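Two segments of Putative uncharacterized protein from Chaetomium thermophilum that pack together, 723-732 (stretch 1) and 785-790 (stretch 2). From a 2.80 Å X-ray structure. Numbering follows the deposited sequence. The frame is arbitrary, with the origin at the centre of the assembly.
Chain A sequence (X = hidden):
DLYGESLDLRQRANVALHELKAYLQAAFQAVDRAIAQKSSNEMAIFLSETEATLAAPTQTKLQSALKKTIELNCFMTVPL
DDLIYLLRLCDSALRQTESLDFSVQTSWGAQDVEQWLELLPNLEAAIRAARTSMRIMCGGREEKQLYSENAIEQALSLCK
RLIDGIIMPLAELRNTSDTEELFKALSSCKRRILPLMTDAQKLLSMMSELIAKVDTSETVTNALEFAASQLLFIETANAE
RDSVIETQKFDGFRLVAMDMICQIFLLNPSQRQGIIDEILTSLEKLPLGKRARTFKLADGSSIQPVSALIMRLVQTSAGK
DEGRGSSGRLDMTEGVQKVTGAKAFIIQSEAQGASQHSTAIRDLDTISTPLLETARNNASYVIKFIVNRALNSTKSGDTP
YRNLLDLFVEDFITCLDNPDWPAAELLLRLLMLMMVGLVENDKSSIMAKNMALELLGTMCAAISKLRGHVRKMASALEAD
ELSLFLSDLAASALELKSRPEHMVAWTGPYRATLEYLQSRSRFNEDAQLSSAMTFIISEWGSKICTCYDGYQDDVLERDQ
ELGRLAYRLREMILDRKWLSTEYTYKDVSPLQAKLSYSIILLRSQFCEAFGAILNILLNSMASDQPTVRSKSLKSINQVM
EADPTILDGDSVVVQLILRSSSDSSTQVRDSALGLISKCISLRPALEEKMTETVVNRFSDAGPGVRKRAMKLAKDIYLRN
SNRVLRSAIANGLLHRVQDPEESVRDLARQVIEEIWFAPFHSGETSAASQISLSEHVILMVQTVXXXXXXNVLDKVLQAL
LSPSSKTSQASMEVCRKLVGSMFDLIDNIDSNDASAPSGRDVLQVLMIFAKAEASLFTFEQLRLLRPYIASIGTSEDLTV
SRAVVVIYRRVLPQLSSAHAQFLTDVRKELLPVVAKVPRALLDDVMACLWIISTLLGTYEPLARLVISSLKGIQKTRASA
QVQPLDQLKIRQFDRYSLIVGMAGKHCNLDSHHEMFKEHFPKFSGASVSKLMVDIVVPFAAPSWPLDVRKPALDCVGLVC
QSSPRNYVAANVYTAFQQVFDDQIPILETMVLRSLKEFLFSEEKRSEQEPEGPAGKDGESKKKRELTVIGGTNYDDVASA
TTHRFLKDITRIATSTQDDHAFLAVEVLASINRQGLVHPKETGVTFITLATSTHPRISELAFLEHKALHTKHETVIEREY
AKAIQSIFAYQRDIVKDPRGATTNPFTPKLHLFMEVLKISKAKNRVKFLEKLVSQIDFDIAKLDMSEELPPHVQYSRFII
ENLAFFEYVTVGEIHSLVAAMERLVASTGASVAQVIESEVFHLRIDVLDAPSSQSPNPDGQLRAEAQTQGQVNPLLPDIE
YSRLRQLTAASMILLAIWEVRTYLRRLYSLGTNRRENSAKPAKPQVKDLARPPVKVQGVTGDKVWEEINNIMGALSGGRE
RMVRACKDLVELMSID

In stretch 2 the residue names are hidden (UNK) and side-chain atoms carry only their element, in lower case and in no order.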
ATOM      1  N   ARG A 723      12.913   0.191  26.362  1.00 43.92           N
ATOM      2  CA  ARG A 723      13.806   1.345  26.393  1.00 43.99           C
ATOM      3  C   ARG A 723      14.636   1.456  25.120  1.00 42.56           C
ATOM      4  O   ARG A 723      14.947   2.571  24.685  1.00 43.29           O
ATOM      5  CB  ARG A 723      14.715   1.266  27.619  1.00 44.80           C
ATOM      6  CG  ARG A 723      13.993   1.553  28.924  1.00 46.61           C
ATOM      7  CD  ARG A 723      14.819   1.154  30.131  1.00 47.87           C
ATOM      8  NE  ARG A 723      14.262   1.697  31.367  1.00 50.43           N
ATOM      9  CZ  ARG A 723      14.632   1.324  32.588  1.00 51.36           C
ATOM     10  NH1 ARG A 723      15.563   0.393  32.750  1.00 50.95           N
ATOM     11  NH2 ARG A 723      14.067   1.882  33.650  1.00 52.06           N
ATOM     12  N   VAL A 724      14.999   0.326  24.512  1.00 29.07           N
ATOM     13  CA  VAL A 724      15.768   0.368  23.270  1.00 28.60           C
ATOM     14  C   VAL A 724      14.935   0.999  22.159  1.00 28.28           C
ATOM     15  O   VAL A 724      15.382   1.930  21.474  1.00 28.49           O
ATOM     16  CB  VAL A 724      16.250  -1.045  22.891  1.00 28.26           C
ATOM     17  CG1 VAL A 724      17.160  -0.996  21.668  1.00 28.08           C
ATOM     18  CG2 VAL A 724      16.976  -1.699  24.063  1.00 28.91           C
ATOM     19  N   LEU A 725      13.709   0.505  21.968  1.00 37.12           N
ATOM     20  CA  LEU A 725      12.797   1.124  21.013  1.00 37.40           C
ATOM     21  C   LEU A 725      12.637   2.609  21.305  1.00 37.94           C
ATOM     22  O   LEU A 725      13.014   3.456  20.491  1.00 38.54           O
ATOM     23  CB  LEU A 725      11.431   0.435  21.050  1.00 39.11           C
ATOM     24  CG  LEU A 725      11.292  -0.992  20.521  1.00 40.59           C
ATOM     25  CD1 LEU A 725       9.812  -1.303  20.348  1.00 41.15           C
ATOM     26  CD2 LEU A 725      12.052  -1.210  19.215  1.00 40.66           C
ATOM     27  N   ARG A 726      12.081   2.941  22.473  1.00 30.14           N
ATOM     28  CA  ARG A 726      11.807   4.336  22.803  1.00 30.27           C
ATOM     29  C   ARG A 726      13.021   5.222  22.548  1.00 30.60           C
ATOM     30  O   ARG A 726      12.890   6.325  22.004  1.00 31.29           O
ATOM     31  CB  ARG A 726      11.360   4.450  24.262  1.00 31.01           C
ATOM     32  CG  ARG A 726       9.885   4.142  24.488  1.00 31.30           C
ATOM     33  CD  ARG A 726       9.510   4.255  25.957  1.00 32.32           C
ATOM     34  NE  ARG A 726       8.064   4.277  26.160  1.00 33.01           N
ATOM     35  CZ  ARG A 726       7.473   4.319  27.352  1.00 34.16           C
ATOM     36  NH1 ARG A 726       8.201   4.337  28.461  1.00 34.72           N
ATOM     37  NH2 ARG A 726       6.151   4.338  27.437  1.00 34.89           N
ATOM     38  N   SER A 727      14.213   4.755  22.922  1.00 36.41           N
ATOM     39  CA  SER A 727      15.413   5.560  22.718  1.00 36.93           C
ATOM     40  C   SER A 727      15.715   5.741  21.234  1.00 36.81           C
ATOM     41  O   SER A 727      16.118   6.829  20.809  1.00 38.50           O
ATOM     42  CB  SER A 727      16.603   4.923  23.436  1.00 37.95           C
ATOM     43  OG  SER A 727      16.875   3.626  22.934  1.00 39.37           O
ATOM     44  N   ALA A 728      15.526   4.693  20.428  1.00 34.58           N
ATOM     45  CA  ALA A 728      15.750   4.825  18.989  1.00 34.00           C
ATOM     46  C   ALA A 728      14.742   5.785  18.362  1.00 35.08           C
ATOM     47  O   ALA A 728      15.107   6.645  17.547  1.00 36.56           O
ATOM     48  CB  ALA A 728      15.674   3.452  18.324  1.00 32.40           C
ATOM     49  N   ILE A 729      13.465   5.642  18.727  1.00 33.65           N
ATOM     50  CA  ILE A 729      12.427   6.573  18.283  1.00 34.15           C
ATOM     51  C   ILE A 729      12.847   8.002  18.593  1.00 34.92           C
ATOM     52  O   ILE A 729      12.896   8.867  17.710  1.00 35.85           O
ATOM     53  CB  ILE A 729      11.080   6.244  18.956  1.00 34.62           C
ATOM     54  CG1 ILE A 729      10.665   4.781  18.736  1.00 34.02           C
ATOM     55  CG2 ILE A 729       9.987   7.187  18.457  1.00 35.05           C
ATOM     56  CD1 ILE A 729      10.362   4.421  17.316  1.00 35.14           C
ATOM     57  N   ALA A 730      13.153   8.269  19.865  1.00 32.86           N
ATOM     58  CA  ALA A 730      13.486   9.628  20.278  1.00 34.09           C
ATOM     59  C   ALA A 730      14.720  10.139  19.549  1.00 34.41           C
ATOM     60  O   ALA A 730      14.809  11.329  19.224  1.00 35.71           O
ATOM     61  CB  ALA A 730      13.697   9.679  21.791  1.00 34.07           C
ATOM     62  N   ASN A 731      15.684   9.257  19.282  1.00 33.35           N
ATOM     63  CA  ASN A 731      16.887   9.680  18.575  1.00 33.79           C
ATOM     64  C   ASN A 731      16.563  10.099  17.147  1.00 34.68           C
ATOM     65  O   ASN A 731      17.065  11.123  16.667  1.00 35.92           O
ATOM     66  CB  ASN A 731      17.926   8.559  18.584  1.00 32.78           C
ATOM     67  CG  ASN A 731      19.289   9.030  18.123  1.00 33.37           C
ATOM     68  OD1 ASN A 731      19.521   9.217  16.928  1.00 34.01           O
ATOM     69  ND2 ASN A 731      20.202   9.225  19.069  1.00 33.27           N
ATOM     70  N   GLY A 732      15.720   9.330  16.454  1.00 34.20           N
ATOM     71  CA  GLY A 732      15.320   9.724  15.109  1.00 35.21           C
ATOM     72  C   GLY A 732      14.513  11.008  15.099  1.00 36.79           C
ATOM     73  O   GLY A 732      14.812  11.946  14.350  1.00 38.34           O
ATOM     74  N   UNK A 785      23.123   9.095  24.580  1.00 38.87           N
ATOM     75  CA  UNK A 785      24.238   8.162  24.454  1.00 39.73           C
ATOM     76  C   UNK A 785      24.167   7.387  23.148  1.00 39.10           C
ATOM     77  O   UNK A 785      25.202   6.954  22.628  1.00 37.94           O
ATOM     78  c   UNK A 785      25.582   5.353  26.733  1.00 41.34           C
ATOM     79  c   UNK A 785      24.256   7.197  25.642  1.00 40.25           C
ATOM     80  n   UNK A 785      25.090   2.898  26.610  1.00 41.89           N
ATOM     81  c   UNK A 785      25.091   5.938  25.416  1.00 40.31           C
ATOM     82  c   UNK A 785      26.150   3.951  26.561  1.00 42.03           C
ATOM     83  N   UNK A 786      22.966   7.214  22.600  1.00 48.36           N
ATOM     84  CA  UNK A 786      22.808   6.409  21.395  1.00 50.43           C
ATOM     85  C   UNK A 786      23.548   7.028  20.213  1.00 54.17           C
ATOM     86  O   UNK A 786      24.356   6.360  19.557  1.00 55.64           O
ATOM     87  c   UNK A 786      21.045   5.630  19.714  1.00 49.11           C
ATOM     88  n   UNK A 786      19.857   2.597  18.594  1.00 46.15           N
ATOM     89  n   UNK A 786      19.268   4.022  20.309  1.00 47.51           N
ATOM     90  c   UNK A 786      19.406   2.791  19.827  1.00 46.48           C
ATOM     91  n   UNK A 786      19.094   1.744  20.579  1.00 46.16           N
ATOM     92  c   UNK A 786      19.582   5.241  19.569  1.00 48.70           C
ATOM     93  c   UNK A 786      21.322   6.237  21.077  1.00 49.73           C
ATOM     94  N   UNK A 787      23.294   8.304  19.928  1.00 70.52           N
ATOM     95  CA  UNK A 787      23.830   8.901  18.720  1.00 74.00           C
ATOM     96  C   UNK A 787      24.166  10.376  18.802  1.00 72.00           C
ATOM     97  O   UNK A 787      24.348  10.932  19.889  1.00 71.73           O
ATOM     98  N   UNK A 788      24.250  11.015  17.632  1.00 63.79           N
ATOM     99  CA  UNK A 788      24.684  12.407  17.514  1.00 63.09           C
ATOM    100  C   UNK A 788      23.462  13.312  17.646  1.00 61.86           C
ATOM    101  O   UNK A 788      22.847  13.735  16.664  1.00 61.27           O
ATOM    102  c   UNK A 788      25.403  12.625  16.188  1.00 64.14           C
ATOM    103  c   UNK A 788      26.309  11.465  15.821  1.00 63.90           C
ATOM    104  n   UNK A 788      26.300  11.089  14.548  1.00 64.81           N
ATOM    105  o   UNK A 788      27.001  10.907  16.672  1.00 63.57           O
ATOM    106  N   UNK A 789      23.106  13.608  18.895  1.00 46.08           N
ATOM    107  CA  UNK A 789      21.898  14.373  19.183  1.00 46.87           C
ATOM    108  C   UNK A 789      22.157  15.304  20.360  1.00 46.84           C
ATOM    109  O   UNK A 789      21.353  15.383  21.294  1.00 47.54           O
ATOM    110  c   UNK A 789      20.606  12.337  18.417  1.00 46.86           C
ATOM    111  c   UNK A 789      20.709  13.437  19.473  1.00 46.66           C
ATOM    112  c   UNK A 789      19.420  14.216  19.511  1.00 47.98           C
ATOM    113  N   UNK A 790      23.278  16.020  20.326  1.00 41.54           N
ATOM    114  CA  UNK A 790      23.620  16.930  21.412  1.00 40.60           C
ATOM    115  C   UNK A 790      23.159  18.345  21.085  1.00 42.57           C
ATOM    116  O   UNK A 790      22.275  18.890  21.756  1.00 44.18           O
ATOM    117  c   UNK A 790      25.125  16.901  21.675  1.00 39.89           C
TER

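Position 785 carries five side-chain atoms, four carbons in an unbranched row closed by a nitrogen. A linear aliphatic arm ending in one amine is lysine. The CA-to-CB bond of Lys 785 points sideways to stretch 1, and with Lys 785 CB still 8.0 Å from Asn 731 ND2 the residue takes no part in the contact.

Position 786 has seven side-chain atoms: three carbons in line, a nitrogen, then a carbon bearing two more nitrogens. The CA-to-CB bond points toward stretch 1, and the side chain settles among Val 724, Ser 727, Ala 728 and Asn 731. The planar three-nitrogen head identifies arginine. Arg 786 keeps chi1 and chi2 in t, then turns at chi3 to m, which brings the guanidinium down along the helix. Ala 728 CA lies over one face of that group, while Ser 727 OG and Val 724 CG1 sit at its edge, near the plane. The distances are those of packing: 3.5 Å from Val 724 CG1 to Arg 786 NH2, and 3.6 Å from Ser 727 OG to Arg 786 NE, without a hydrogen bond. Ala 728 CB stands 4.1 Å from Arg 786 CZ.

Position 787 has no side-chain atoms, and its backbone N lies close to the Asn 731 side chain. The bare CA makes it glycine. Gly 787 is the first residue after the helix to leave helical phi/psi, at -148/-160. Gly 787 N lies 3.3 Å from Asn 731 ND2, but both are donors and do not bond. An ideal CB here would come within 3.1 Å of Asn 731 ND2, a tight fit.

Position 788 shows two carbons, the second carrying one oxygen and one nitrogen: a short amide, asparagine. The CA-to-CB bond of Asn 788 points away from stretch 1, and the side chain makes no contact with it.

Position 789 has three carbons, the first carrying the other two, and one of those branch carbons lies against the Asn 731 side chain. This beta-branched, wholly aliphatic group is valine. The CA-to-CB bond of Val 789 points toward the helix, and Val 789 CG2 is 3.2 Å from Asn 731 ND2. Val 789 N makes a weak hydrogen bond to Gly 787 O, 3.1 Å away.

Position 790 has a single side-chain carbon, so it is alanine; Ala 790 is out of reach of stretch 1.

The contact works by shape, with no hydrogen bond crossing between the stretches. Arg 786 supplies the knob and one helical surface the hole, its members spaced 724, 727, 728 and 731 as successive turns bring them round. Asn 731 then extends the surface to Gly 787 and Val 789, while its OD1 is hydrogen-bonded elsewhere in the structure.

Stretch 2, residues 785-790: KRGNVA
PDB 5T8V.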